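Long-range contacts in glutamine synthetase (Helicobacter pylori, PDB 5ZLI), which belongs to the type I-beta glutamine synthetase family, each of its twelve chains combining a beta-Grasp domain with a larger catalytic domain: residues D237-A242 and N376-F381; H279-V284 and S363-F368; G310-A315 and L342-N347. All blocks are in the same frame, centred on the assembly; numbering follows the deposited sequence.

Contact 1 of 3, residues D237-A242 and N376-F381; sequences DLVEAA and NPYLAF
Ala242 CB lodges between the aromatic side chains of Tyr378 and Phe381 where the first turns of helix 238-258 and helix 377-393 meet, a helix-helix packing within the catalytic domain. The axes of the two short segments approach to 8.9 Å, their N-to-C directions 142° apart, nearer antiparallel than parallel. The tightest packing is at Ala242, whose CA lies 4.9 Å from Pro377 CA. Its methyl makes a CH-pi contact over one face of Tyr378, CB being 3.8 Å from the ring centroid, and it also touches Phe381 CD2 at 3.5 Å. Phe381, its CG anti to the carbonyl carbon (chi1 -63°), instead turns its edge to the partner helix: Ala242 N lies in the ring plane, 3.3 Å from Phe381 CE2, with Leu238 O and Ala241 C near the same plane. The Leu238 and Phe381 side chains run antiparallel past one another, Leu238 CG 3.5 Å from Phe381 CB. No hydrogen bond crosses the interface, leaving cohesion to apolar packing.

Toward Val239 the fit loosens, CG1 staying 4.3 Å from Tyr378 CE1. Away from the interface, at the start of the helix, the partly exposed Asp237 and Glu240 form a capping box: Asp237 N donates to Glu240 OE2, while the return bond from Glu240 N to Asp237 OD1 is weak. Asn376 caps the second helix, OD1 accepting from Tyr378 N. Around the pair, Phe136 of strand 133-145 stacks on Phe381 and touches Leu238 and Ala241, while helix 114-128 packs Ala118 on Leu238 and Arg115 on Val239 and Tyr378.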
ATOM      1  N   ASP B 237     -37.289 -45.946 -13.936  1.00 49.99           N
ATOM      2  CA  ASP B 237     -37.276 -46.460 -15.301  1.00 46.15           C
ATOM      3  C   ASP B 237     -36.373 -45.584 -16.174  1.00 43.12           C
ATOM      4  O   ASP B 237     -35.976 -44.481 -15.794  1.00 42.61           O
ATOM      5  CB  ASP B 237     -38.701 -46.582 -15.854  1.00 52.71           C
ATOM      6  CG  ASP B 237     -39.287 -45.259 -16.362  1.00 57.66           C
ATOM      7  OD1 ASP B 237     -38.827 -44.755 -17.423  1.00 46.11           O
ATOM      8  OD2 ASP B 237     -40.246 -44.757 -15.712  1.00 57.31           O
ATOM      9  N   LEU B 238     -36.063 -46.087 -17.369  1.00 42.85           N
ATOM     10  CA  LEU B 238     -34.907 -45.571 -18.088  1.00 40.28           C
ATOM     11  C   LEU B 238     -34.994 -44.066 -18.257  1.00 35.57           C
ATOM     12  O   LEU B 238     -34.053 -43.342 -17.929  1.00 39.22           O
ATOM     13  CB  LEU B 238     -34.751 -46.251 -19.443  1.00 46.90           C
ATOM     14  CG  LEU B 238     -33.427 -45.815 -20.100  1.00 42.91           C
ATOM     15  CD1 LEU B 238     -32.744 -47.017 -20.726  1.00 39.42           C
ATOM     16  CD2 LEU B 238     -33.535 -44.658 -21.097  1.00 40.63           C
ATOM     17  N   VAL B 239     -36.121 -43.563 -18.744  1.00 42.23           N
ATOM     18  CA  VAL B 239     -36.237 -42.116 -18.935  1.00 47.02           C
ATOM     19  C   VAL B 239     -36.295 -41.397 -17.583  1.00 41.62           C
ATOM     20  O   VAL B 239     -35.555 -40.439 -17.335  1.00 40.90           O
ATOM     21  CB  VAL B 239     -37.471 -41.785 -19.797  1.00 41.54           C
ATOM     22  CG1 VAL B 239     -37.688 -40.261 -19.867  1.00 28.18           C
ATOM     23  CG2 VAL B 239     -37.384 -42.473 -21.175  1.00 39.71           C
ATOM     24  N   GLU B 240     -37.191 -41.848 -16.700  1.00 40.68           N
ATOM     25  CA  GLU B 240     -37.376 -41.217 -15.396  1.00 40.66           C
ATOM     26  C   GLU B 240     -36.091 -41.161 -14.585  1.00 33.75           C
ATOM     27  O   GLU B 240     -35.853 -40.190 -13.862  1.00 34.96           O
ATOM     28  CB  GLU B 240     -38.479 -41.964 -14.641  1.00 42.17           C
ATOM     29  CG  GLU B 240     -38.836 -41.468 -13.288  1.00 34.00           C
ATOM     30  CD  GLU B 240     -39.414 -42.591 -12.485  1.00 47.17           C
ATOM     31  OE1 GLU B 240     -39.999 -42.332 -11.412  1.00 50.41           O
ATOM     32  OE2 GLU B 240     -39.298 -43.748 -12.955  1.00 50.23           O
ATOM     33  N   ALA B 241     -35.255 -42.190 -14.661  1.00 31.57           N
ATOM     34  CA  ALA B 241     -33.978 -42.088 -13.968  1.00 31.33           C
ATOM     35  C   ALA B 241     -33.138 -40.961 -14.555  1.00 35.61           C
ATOM     36  O   ALA B 241     -32.640 -40.091 -13.830  1.00 36.57           O
ATOM     37  CB  ALA B 241     -33.239 -43.414 -14.025  1.00 38.10           C
ATOM     38  N   ALA B 242     -33.026 -40.925 -15.878  1.00 30.92           N
ATOM     39  CA  ALA B 242     -32.257 -39.878 -16.518  1.00 26.35           C
ATOM     40  C   ALA B 242     -32.862 -38.528 -16.241  1.00 29.72           C
ATOM     41  O   ALA B 242     -32.135 -37.524 -16.184  1.00 30.81           O
ATOM     42  CB  ALA B 242     -32.210 -40.111 -18.028  1.00 31.71           C
ATOM     43  N   ASN B 376     -24.486 -37.723 -21.189  1.00 31.09           N
ATOM     44  CA  ASN B 376     -25.900 -37.413 -21.251  1.00 30.31           C
ATOM     45  C   ASN B 376     -26.648 -38.601 -20.680  1.00 33.09           C
ATOM     46  O   ASN B 376     -26.602 -39.692 -21.276  1.00 26.24           O
ATOM     47  CB  ASN B 376     -26.359 -37.126 -22.679  1.00 35.06           C
ATOM     48  CG  ASN B 376     -27.807 -36.604 -22.754  1.00 32.94           C
ATOM     49  OD1 ASN B 376     -28.722 -37.102 -22.073  1.00 33.12           O
ATOM     50  ND2 ASN B 376     -28.010 -35.590 -23.583  1.00 30.22           N
ATOM     51  N   PRO B 377     -27.337 -38.438 -19.544  1.00 31.11           N
ATOM     52  CA  PRO B 377     -28.042 -39.576 -18.917  1.00 32.42           C
ATOM     53  C   PRO B 377     -29.029 -40.293 -19.841  1.00 27.14           C
ATOM     54  O   PRO B 377     -29.169 -41.522 -19.760  1.00 24.62           O
ATOM     55  CB  PRO B 377     -28.756 -38.917 -17.725  1.00 31.17           C
ATOM     56  CG  PRO B 377     -28.806 -37.462 -18.071  1.00 31.50           C
ATOM     57  CD  PRO B 377     -27.547 -37.184 -18.817  1.00 27.11           C
ATOM     58  N   TYR B 378     -29.711 -39.564 -20.720  1.00 27.30           N
ATOM     59  CA  TYR B 378     -30.620 -40.217 -21.652  1.00 28.47           C
ATOM     60  C   TYR B 378     -29.857 -41.156 -22.577  1.00 28.58           C
ATOM     61  O   TYR B 378     -30.114 -42.369 -22.614  1.00 28.52           O
ATOM     62  CB  TYR B 378     -31.400 -39.160 -22.424  1.00 26.69           C
ATOM     63  CG  TYR B 378     -32.186 -38.283 -21.498  1.00 27.10           C
ATOM     64  CD1 TYR B 378     -33.344 -38.758 -20.893  1.00 26.29           C
ATOM     65  CD2 TYR B 378     -31.783 -36.981 -21.227  1.00 25.82           C
ATOM     66  CE1 TYR B 378     -34.079 -37.974 -20.030  1.00 23.23           C
ATOM     67  CE2 TYR B 378     -32.522 -36.188 -20.372  1.00 31.92           C
ATOM     68  CZ  TYR B 378     -33.671 -36.702 -19.777  1.00 25.38           C
ATOM     69  OH  TYR B 378     -34.390 -35.933 -18.924  1.00 22.96           O
ATOM     70  N   LEU B 379     -28.861 -40.611 -23.279  1.00 30.58           N
ATOM     71  CA  LEU B 379     -28.074 -41.399 -24.217  1.00 27.94           C
ATOM     72  C   LEU B 379     -27.359 -42.524 -23.486  1.00 24.20           C
ATOM     73  O   LEU B 379     -27.446 -43.683 -23.896  1.00 26.25           O
ATOM     74  CB  LEU B 379     -27.072 -40.489 -24.951  1.00 33.32           C
ATOM     75  CG  LEU B 379     -27.569 -39.248 -25.751  1.00 27.40           C
ATOM     76  CD1 LEU B 379     -26.452 -38.643 -26.564  1.00 27.38           C
ATOM     77  CD2 LEU B 379     -28.746 -39.528 -26.674  1.00 26.35           C
ATOM     78  N   ALA B 380     -26.741 -42.219 -22.341  1.00 23.14           N
ATOM     79  CA  ALA B 380     -26.059 -43.249 -21.560  1.00 27.33           C
ATOM     80  C   ALA B 380     -27.014 -44.399 -21.212  1.00 37.94           C
ATOM     81  O   ALA B 380     -26.740 -45.574 -21.518  1.00 33.95           O
ATOM     82  CB  ALA B 380     -25.447 -42.648 -20.290  1.00 23.81           C
ATOM     83  N   PHE B 381     -28.143 -44.086 -20.566  1.00 30.69           N
ATOM     84  CA  PHE B 381     -29.065 -45.151 -20.182  1.00 31.47           C
ATOM     85  C   PHE B 381     -29.587 -45.881 -21.411  1.00 33.72           C
ATOM     86  O   PHE B 381     -29.549 -47.120 -21.475  1.00 35.11           O
ATOM     87  CB  PHE B 381     -30.220 -44.587 -19.364  1.00 31.64           C
ATOM     88  CG  PHE B 381     -29.797 -43.984 -18.081  1.00 29.61           C
ATOM     89  CD1 PHE B 381     -28.549 -44.260 -17.552  1.00 28.83           C
ATOM     90  CD2 PHE B 381     -30.629 -43.125 -17.406  1.00 31.35           C
ATOM     91  CE1 PHE B 381     -28.161 -43.708 -16.381  1.00 24.46           C
ATOM     92  CE2 PHE B 381     -30.238 -42.563 -16.227  1.00 31.11           C
ATOM     93  CZ  PHE B 381     -29.004 -42.858 -15.715  1.00 30.98           C
TER

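Contact 2 of 3, residues H279-V284 and S363-F368; sequences HTHVSV and SARFEF
Thr280 and Phe368 form an antiparallel hydrogen-bonded pair in the mixed sheet of the catalytic domain, with Phe368 N to Thr280 O at 2.7 Å and Thr280 N to Phe368 O at 3.1 Å. Val282 and Phe366 repeat the pattern, Val282 N to Phe366 O at 3.1 Å and Phe366 N to Val282 O at 3.3 Å. The non-hydrogen-bonded pair His281-Glu367 between them draws its CA atoms to 4.3 Å. The N-to-C directions of the two short strands are 150° apart.

The His281 and Glu367 side chains run alongside each other in the same direction. Glu367 CG, anti to the backbone N (chi1 165°), lies beside the imidazole, and CB sits over one ring face, 3.7 Å from the centroid. The extended chain carries OE1 to 2.6 Å from His281 NE2 for a weak, bent hydrogen bond; OE1 also salt-bridges Arg354, and OE2 Arg369. His281 CE1 stands 3.9 Å above the guanidinium plane of Arg365, over its centre, the planes 70° apart.

On the opposite face both Val282 methyls meet the Phe368 ring edge at CE2. Strand 133-145 hydrogen-bonds to the other edge of 278-286, strand 351-355 continues the sheet beyond 366-368, and helix 302-313 packs on Phe366 and Phe368.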
ATOM      1  N   HIS B 279     -22.022 -44.227 -10.801  1.00 44.00           N
ATOM      2  CA  HIS B 279     -22.291 -45.627 -10.517  1.00 39.95           C
ATOM      3  C   HIS B 279     -23.757 -45.922 -10.828  1.00 43.01           C
ATOM      4  O   HIS B 279     -24.674 -45.453 -10.143  1.00 43.72           O
ATOM      5  CB  HIS B 279     -21.928 -45.926  -9.065  1.00 43.50           C
ATOM      6  CG  HIS B 279     -20.482 -45.696  -8.763  1.00 46.46           C
ATOM      7  ND1 HIS B 279     -19.500 -45.801  -9.727  1.00 47.74           N
ATOM      8  CD2 HIS B 279     -19.856 -45.305  -7.629  1.00 47.71           C
ATOM      9  CE1 HIS B 279     -18.326 -45.521  -9.191  1.00 46.77           C
ATOM     10  NE2 HIS B 279     -18.515 -45.210  -7.921  1.00 53.84           N
ATOM     11  N   THR B 280     -23.974 -46.663 -11.903  1.00 44.45           N
ATOM     12  CA  THR B 280     -25.295 -46.907 -12.467  1.00 45.83           C
ATOM     13  C   THR B 280     -25.709 -48.341 -12.152  1.00 40.64           C
ATOM     14  O   THR B 280     -24.946 -49.281 -12.395  1.00 38.49           O
ATOM     15  CB  THR B 280     -25.281 -46.615 -13.979  1.00 41.09           C
ATOM     16  OG1 THR B 280     -23.950 -46.752 -14.467  1.00 38.10           O
ATOM     17  CG2 THR B 280     -25.674 -45.198 -14.258  1.00 33.19           C
ATOM     18  N   HIS B 281     -26.889 -48.499 -11.569  1.00 38.93           N
ATOM     19  CA  HIS B 281     -27.425 -49.795 -11.178  1.00 41.14           C
ATOM     20  C   HIS B 281     -28.557 -50.193 -12.124  1.00 46.13           C
ATOM     21  O   HIS B 281     -29.505 -49.417 -12.311  1.00 45.57           O
ATOM     22  CB  HIS B 281     -27.943 -49.751  -9.727  1.00 47.15           C
ATOM     23  CG  HIS B 281     -26.877 -49.593  -8.675  1.00 47.68           C
ATOM     24  ND1 HIS B 281     -26.991 -50.163  -7.420  1.00 49.05           N
ATOM     25  CD2 HIS B 281     -25.692 -48.934  -8.679  1.00 45.20           C
ATOM     26  CE1 HIS B 281     -25.920 -49.868  -6.700  1.00 46.11           C
ATOM     27  NE2 HIS B 281     -25.115 -49.124  -7.442  1.00 47.95           N
ATOM     28  N   VAL B 282     -28.483 -51.401 -12.706  1.00 44.26           N
ATOM     29  CA  VAL B 282     -29.535 -51.839 -13.627  1.00 52.26           C
ATOM     30  C   VAL B 282     -30.262 -53.081 -13.105  1.00 47.11           C
ATOM     31  O   VAL B 282     -29.677 -53.944 -12.447  1.00 52.31           O
ATOM     32  CB  VAL B 282     -28.977 -52.114 -15.050  1.00 46.07           C
ATOM     33  CG1 VAL B 282     -28.270 -50.898 -15.604  1.00 43.84           C
ATOM     34  CG2 VAL B 282     -28.046 -53.303 -15.017  1.00 46.55           C
ATOM     35  N   SER B 283     -31.559 -53.151 -13.387  1.00 43.75           N
ATOM     36  CA  SER B 283     -32.304 -54.407 -13.361  1.00 46.99           C
ATOM     37  C   SER B 283     -33.357 -54.300 -14.456  1.00 50.44           C
ATOM     38  O   SER B 283     -33.887 -53.212 -14.726  1.00 48.13           O
ATOM     39  CB  SER B 283     -33.033 -54.732 -12.029  1.00 50.37           C
ATOM     40  OG  SER B 283     -34.084 -53.817 -11.673  1.00 39.29           O
ATOM     41  N   VAL B 284     -33.664 -55.430 -15.078  1.00 51.20           N
ATOM     42  CA  VAL B 284     -34.767 -55.519 -16.021  1.00 42.15           C
ATOM     43  C   VAL B 284     -35.841 -56.383 -15.381  1.00 47.12           C
ATOM     44  O   VAL B 284     -35.557 -57.511 -14.964  1.00 54.82           O
ATOM     45  CB  VAL B 284     -34.303 -56.110 -17.355  1.00 39.01           C
ATOM     46  CG1 VAL B 284     -35.444 -56.128 -18.319  1.00 48.32           C
ATOM     47  CG2 VAL B 284     -33.130 -55.328 -17.886  1.00 39.38           C
ATOM     48  N   SER B 363     -33.856 -57.337  -5.233  1.00 56.00           N
ATOM     49  CA  SER B 363     -32.776 -56.382  -5.413  1.00 57.45           C
ATOM     50  C   SER B 363     -31.693 -56.842  -6.371  1.00 53.66           C
ATOM     51  O   SER B 363     -30.736 -56.089  -6.593  1.00 50.00           O
ATOM     52  CB  SER B 363     -32.116 -56.079  -4.062  1.00 51.52           C
ATOM     53  OG  SER B 363     -31.266 -57.150  -3.687  1.00 52.34           O
ATOM     54  N   ALA B 364     -31.818 -58.023  -6.965  1.00 51.81           N
ATOM     55  CA  ALA B 364     -30.756 -58.495  -7.834  1.00 50.71           C
ATOM     56  C   ALA B 364     -30.513 -57.477  -8.939  1.00 50.76           C
ATOM     57  O   ALA B 364     -31.460 -56.916  -9.501  1.00 45.65           O
ATOM     58  CB  ALA B 364     -31.107 -59.858  -8.406  1.00 47.54           C
ATOM     59  N   ARG B 365     -29.240 -57.194  -9.200  1.00 43.91           N
ATOM     60  CA  ARG B 365     -28.891 -56.076 -10.061  1.00 44.67           C
ATOM     61  C   ARG B 365     -27.397 -56.105 -10.305  1.00 45.50           C
ATOM     62  O   ARG B 365     -26.639 -56.730  -9.559  1.00 51.49           O
ATOM     63  CB  ARG B 365     -29.275 -54.733  -9.429  1.00 48.45           C
ATOM     64  CG  ARG B 365     -28.099 -54.052  -8.753  1.00 43.71           C
ATOM     65  CD  ARG B 365     -28.500 -53.177  -7.615  1.00 46.97           C
ATOM     66  NE  ARG B 365     -27.693 -53.465  -6.435  1.00 50.79           N
ATOM     67  CZ  ARG B 365     -27.966 -52.985  -5.228  1.00 52.94           C
ATOM     68  NH1 ARG B 365     -29.026 -52.201  -5.071  1.00 50.51           N
ATOM     69  NH2 ARG B 365     -27.192 -53.288  -4.185  1.00 45.13           N
ATOM     70  N   PHE B 366     -26.979 -55.396 -11.343  1.00 43.99           N
ATOM     71  CA  PHE B 366     -25.577 -55.046 -11.499  1.00 49.38           C
ATOM     72  C   PHE B 366     -25.366 -53.579 -11.141  1.00 46.14           C
ATOM     73  O   PHE B 366     -26.314 -52.791 -11.069  1.00 45.25           O
ATOM     74  CB  PHE B 366     -25.103 -55.286 -12.929  1.00 43.31           C
ATOM     75  CG  PHE B 366     -25.158 -56.704 -13.356  1.00 45.23           C
ATOM     76  CD1 PHE B 366     -25.994 -57.096 -14.381  1.00 50.44           C
ATOM     77  CD2 PHE B 366     -24.326 -57.649 -12.776  1.00 58.45           C
ATOM     78  CE1 PHE B 366     -26.015 -58.422 -14.810  1.00 55.62           C
ATOM     79  CE2 PHE B 366     -24.347 -58.979 -13.195  1.00 53.81           C
ATOM     80  CZ  PHE B 366     -25.192 -59.364 -14.215  1.00 49.68           C
ATOM     81  N   GLU B 367     -24.111 -53.220 -10.892  1.00 36.08           N
ATOM     82  CA  GLU B 367     -23.700 -51.822 -10.830  1.00 39.55           C
ATOM     83  C   GLU B 367     -22.530 -51.600 -11.781  1.00 42.35           C
ATOM     84  O   GLU B 367     -21.492 -52.261 -11.658  1.00 37.74           O
ATOM     85  CB  GLU B 367     -23.335 -51.406  -9.409  1.00 44.01           C
ATOM     86  CG  GLU B 367     -22.554 -50.090  -9.348  1.00 43.32           C
ATOM     87  CD  GLU B 367     -21.885 -49.877  -8.002  1.00 45.85           C
ATOM     88  OE1 GLU B 367     -22.612 -49.693  -6.990  1.00 45.10           O
ATOM     89  OE2 GLU B 367     -20.636 -49.963  -7.950  1.00 43.70           O
ATOM     90  N   PHE B 368     -22.717 -50.726 -12.774  1.00 47.94           N
ATOM     91  CA  PHE B 368     -21.644 -50.377 -13.712  1.00 46.47           C
ATOM     92  C   PHE B 368     -20.901 -49.146 -13.197  1.00 42.57           C
ATOM     93  O   PHE B 368     -21.487 -48.063 -13.069  1.00 41.49           O
ATOM     94  CB  PHE B 368     -22.196 -50.135 -15.115  1.00 36.12           C
ATOM     95  CG  PHE B 368     -23.044 -51.266 -15.619  1.00 44.50           C
ATOM     96  CD1 PHE B 368     -22.476 -52.435 -16.088  1.00 42.41           C
ATOM     97  CD2 PHE B 368     -24.426 -51.181 -15.573  1.00 43.23           C
ATOM     98  CE1 PHE B 368     -23.289 -53.475 -16.533  1.00 45.34           C
ATOM     99  CE2 PHE B 368     -25.213 -52.206 -16.025  1.00 34.40           C
ATOM    100  CZ  PHE B 368     -24.661 -53.345 -16.493  1.00 34.98           C
TER

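Contact 3 of 3, residues G310-A315 and L342-N347; sequences GVLRHA and LTYSAN
Leu312 CD1 approaches the Tyr344 ring obliquely, 4.1 Å from Tyr344 CD1, and the two side chains cross at about a right angle. This is alpha/beta packing in the catalytic domain, the C-terminal turn of helix 302-313 resting against strand 341-346. The tyrosine's chi1 of 56° sets CG between the backbone N and the carbonyl carbon, and its hydroxyl is hydrogen-bonded to Gly399 O. The His314 imidazole takes no part across the contact: Arg313 CG lies above one face, offset toward the rim, the ring stacks with that of Tyr439, and its nitrogens bond to Asp390 and Asp436.

Strand 341-346 is weakly bonded and pairs in parallel with 351-355, where Val353 also touches Leu312. No hydrogen bond joins the segments, and the 204 Å² buried between them, both sides summed, marks a modest apolar contact. Farther along the strand segment, Asn347 makes backbone hydrogen bonds to a neighbouring subunit.

Leu312 divides its branches, CD1 going to Tyr344 while CD2 lies 3.7 Å from Leu342 O and 4.0 Å from Leu342 CB. His314 is the N-cap of the following helix, 315-322, and just beyond it Ala315 CB touches both Leu342 methyls, CD1 at 3.6 Å and CD2 at 3.7 Å.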
ATOM      1  N   GLY B 310     -23.374 -58.693 -23.029  1.00 47.04           N
ATOM      2  CA  GLY B 310     -23.622 -57.740 -24.096  1.00 47.01           C
ATOM      3  C   GLY B 310     -23.075 -56.373 -23.753  1.00 42.19           C
ATOM      4  O   GLY B 310     -22.408 -55.739 -24.575  1.00 41.64           O
ATOM      5  N   VAL B 311     -23.275 -55.943 -22.504  1.00 41.86           N
ATOM      6  CA  VAL B 311     -22.690 -54.695 -22.027  1.00 37.67           C
ATOM      7  C   VAL B 311     -21.167 -54.764 -22.079  1.00 33.95           C
ATOM      8  O   VAL B 311     -20.508 -53.798 -22.470  1.00 32.65           O
ATOM      9  CB  VAL B 311     -23.205 -54.374 -20.611  1.00 37.43           C
ATOM     10  CG1 VAL B 311     -22.284 -53.375 -19.929  1.00 31.97           C
ATOM     11  CG2 VAL B 311     -24.634 -53.849 -20.670  1.00 37.22           C
ATOM     12  N   LEU B 312     -20.582 -55.903 -21.688  1.00 32.12           N
ATOM     13  CA  LEU B 312     -19.123 -56.042 -21.730  1.00 34.94           C
ATOM     14  C   LEU B 312     -18.588 -56.107 -23.157  1.00 39.02           C
ATOM     15  O   LEU B 312     -17.470 -55.645 -23.409  1.00 37.59           O
ATOM     16  CB  LEU B 312     -18.662 -57.274 -20.934  1.00 31.50           C
ATOM     17  CG  LEU B 312     -18.677 -57.070 -19.413  1.00 34.86           C
ATOM     18  CD1 LEU B 312     -18.339 -58.348 -18.645  1.00 35.60           C
ATOM     19  CD2 LEU B 312     -17.750 -55.892 -18.997  1.00 38.03           C
ATOM     20  N   ARG B 313     -19.333 -56.729 -24.086  1.00 39.67           N
ATOM     21  CA  ARG B 313     -18.850 -56.883 -25.460  1.00 40.08           C
ATOM     22  C   ARG B 313     -18.731 -55.542 -26.141  1.00 40.35           C
ATOM     23  O   ARG B 313     -17.699 -55.227 -26.749  1.00 46.52           O
ATOM     24  CB  ARG B 313     -19.790 -57.761 -26.286  1.00 50.53           C
ATOM     25  CG  ARG B 313     -19.368 -57.875 -27.752  1.00 44.75           C
ATOM     26  CD  ARG B 313     -18.192 -58.842 -27.966  1.00 60.76           C
ATOM     27  NE  ARG B 313     -18.546 -60.202 -27.551  1.00 62.48           N
ATOM     28  CZ  ARG B 313     -19.263 -61.050 -28.282  1.00 54.92           C
ATOM     29  NH1 ARG B 313     -19.704 -60.701 -29.483  1.00 51.48           N
ATOM     30  NH2 ARG B 313     -19.540 -62.251 -27.808  1.00 50.73           N
ATOM     31  N   HIS B 314     -19.771 -54.726 -26.017  1.00 39.25           N
ATOM     32  CA  HIS B 314     -19.807 -53.427 -26.654  1.00 45.00           C
ATOM     33  C   HIS B 314     -19.173 -52.357 -25.776  1.00 46.74           C
ATOM     34  O   HIS B 314     -19.180 -51.174 -26.155  1.00 47.68           O
ATOM     35  CB  HIS B 314     -21.256 -53.039 -26.977  1.00 40.34           C
ATOM     36  CG  HIS B 314     -22.018 -54.104 -27.692  1.00 46.53           C
ATOM     37  ND1 HIS B 314     -21.651 -54.567 -28.940  1.00 48.28           N
ATOM     38  CD2 HIS B 314     -23.164 -54.750 -27.372  1.00 45.21           C
ATOM     39  CE1 HIS B 314     -22.512 -55.488 -29.335  1.00 43.48           C
ATOM     40  NE2 HIS B 314     -23.441 -55.618 -28.402  1.00 44.87           N
ATOM     41  N   ALA B 315     -18.585 -52.758 -24.643  1.00 35.82           N
ATOM     42  CA  ALA B 315     -18.153 -51.808 -23.629  1.00 35.90           C
ATOM     43  C   ALA B 315     -17.282 -50.698 -24.211  1.00 42.28           C
ATOM     44  O   ALA B 315     -17.590 -49.513 -24.052  1.00 43.22           O
ATOM     45  CB  ALA B 315     -17.411 -52.560 -22.529  1.00 40.89           C
ATOM     46  N   LEU B 342     -12.306 -54.542 -17.728  1.00 48.20           N
ATOM     47  CA  LEU B 342     -13.713 -54.838 -18.014  1.00 47.04           C
ATOM     48  C   LEU B 342     -14.081 -56.261 -17.587  1.00 48.59           C
ATOM     49  O   LEU B 342     -14.295 -57.159 -18.403  1.00 47.65           O
ATOM     50  CB  LEU B 342     -13.991 -54.629 -19.498  1.00 45.15           C
ATOM     51  CG  LEU B 342     -14.026 -53.215 -20.045  1.00 45.03           C
ATOM     52  CD1 LEU B 342     -14.019 -53.272 -21.564  1.00 41.66           C
ATOM     53  CD2 LEU B 342     -15.282 -52.537 -19.518  1.00 40.35           C
ATOM     54  N   THR B 343     -14.255 -56.445 -16.283  1.00 52.89           N
ATOM     55  CA  THR B 343     -14.723 -57.720 -15.761  1.00 53.68           C
ATOM     56  C   THR B 343     -15.720 -57.449 -14.642  1.00 45.10           C
ATOM     57  O   THR B 343     -15.939 -56.308 -14.237  1.00 48.12           O
ATOM     58  CB  THR B 343     -13.560 -58.602 -15.279  1.00 57.22           C
ATOM     59  OG1 THR B 343     -12.403 -58.358 -16.091  1.00 53.41           O
ATOM     60  CG2 THR B 343     -13.931 -60.070 -15.417  1.00 56.88           C
ATOM     61  N   TYR B 344     -16.339 -58.507 -14.149  1.00 44.25           N
ATOM     62  CA  TYR B 344     -17.298 -58.422 -13.058  1.00 47.15           C
ATOM     63  C   TYR B 344     -16.762 -59.168 -11.841  1.00 48.61           C
ATOM     64  O   TYR B 344     -15.935 -60.078 -11.965  1.00 47.81           O
ATOM     65  CB  TYR B 344     -18.677 -58.989 -13.510  1.00 45.07           C
ATOM     66  CG  TYR B 344     -18.612 -60.438 -14.053  1.00 58.62           C
ATOM     67  CD1 TYR B 344     -18.093 -60.708 -15.329  1.00 54.96           C
ATOM     68  CD2 TYR B 344     -19.044 -61.529 -13.289  1.00 51.49           C
ATOM     69  CE1 TYR B 344     -18.012 -62.009 -15.819  1.00 48.06           C
ATOM     70  CE2 TYR B 344     -18.960 -62.832 -13.778  1.00 49.80           C
ATOM     71  CZ  TYR B 344     -18.449 -63.061 -15.040  1.00 51.20           C
ATOM     72  OH  TYR B 344     -18.367 -64.346 -15.531  1.00 53.43           O
ATOM     73  N   SER B 345     -17.220 -58.761 -10.658  1.00 49.44           N
ATOM     74  CA  SER B 345     -16.882 -59.461  -9.422  1.00 51.18           C
ATOM     75  C   SER B 345     -17.775 -58.947  -8.308  1.00 47.25           C
ATOM     76  O   SER B 345     -18.120 -57.766  -8.276  1.00 46.58           O
ATOM     77  CB  SER B 345     -15.406 -59.288  -9.041  1.00 50.27           C
ATOM     78  OG  SER B 345     -14.590 -59.978  -9.962  1.00 54.12           O
ATOM     79  N   ALA B 346     -18.150 -59.840  -7.405  1.00 48.25           N
ATOM     80  CA  ALA B 346     -18.901 -59.417  -6.240  1.00 44.53           C
ATOM     81  C   ALA B 346     -17.962 -58.725  -5.267  1.00 44.40           C
ATOM     82  O   ALA B 346     -16.819 -59.155  -5.065  1.00 32.73           O
ATOM     83  CB  ALA B 346     -19.597 -60.600  -5.577  1.00 45.56           C
ATOM     84  N   ASN B 347     -18.449 -57.627  -4.681  1.00 41.20           N
ATOM     85  CA  ASN B 347     -17.711 -56.900  -3.660  1.00 45.40           C
ATOM     86  C   ASN B 347     -16.384 -56.334  -4.182  1.00 48.12           C
ATOM     87  O   ASN B 347     -15.426 -56.177  -3.420  1.00 51.40           O
ATOM     88  CB  ASN B 347     -17.455 -57.814  -2.464  1.00 44.29           C
ATOM     89  CG  ASN B 347     -18.625 -58.700  -2.172  1.00 41.86           C
ATOM     90  OD1 ASN B 347     -19.758 -58.229  -2.050  1.00 44.23           O
ATOM     91  ND2 ASN B 347     -18.386 -60.011  -2.182  1.00 43.37           N
TER

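How the contacts relate
From the N terminus, the chain enters contact 1 at 237-242, contact 2 at 279-284 and contact 3 at 310-315. It closes them in reverse: 342-347 completes contact 3, 363-368 contact 2 and 376-381 contact 1. The loops are therefore nested, contact 3 inside contact 2 and both inside contact 1, with no crossing. Contact 2 is the physical link: Thr280 CG2 packs on Phe381 CE1 of contact 1 at 3.6 Å, and Phe368 CE1 on Val311 CG1 of contact 3 at 3.5 Å. Contacts 1 and 3 stay about 8 Å apart at their nearest atoms. Together they tie a helix pair, the central strands and a helix-strand junction within the catalytic domain.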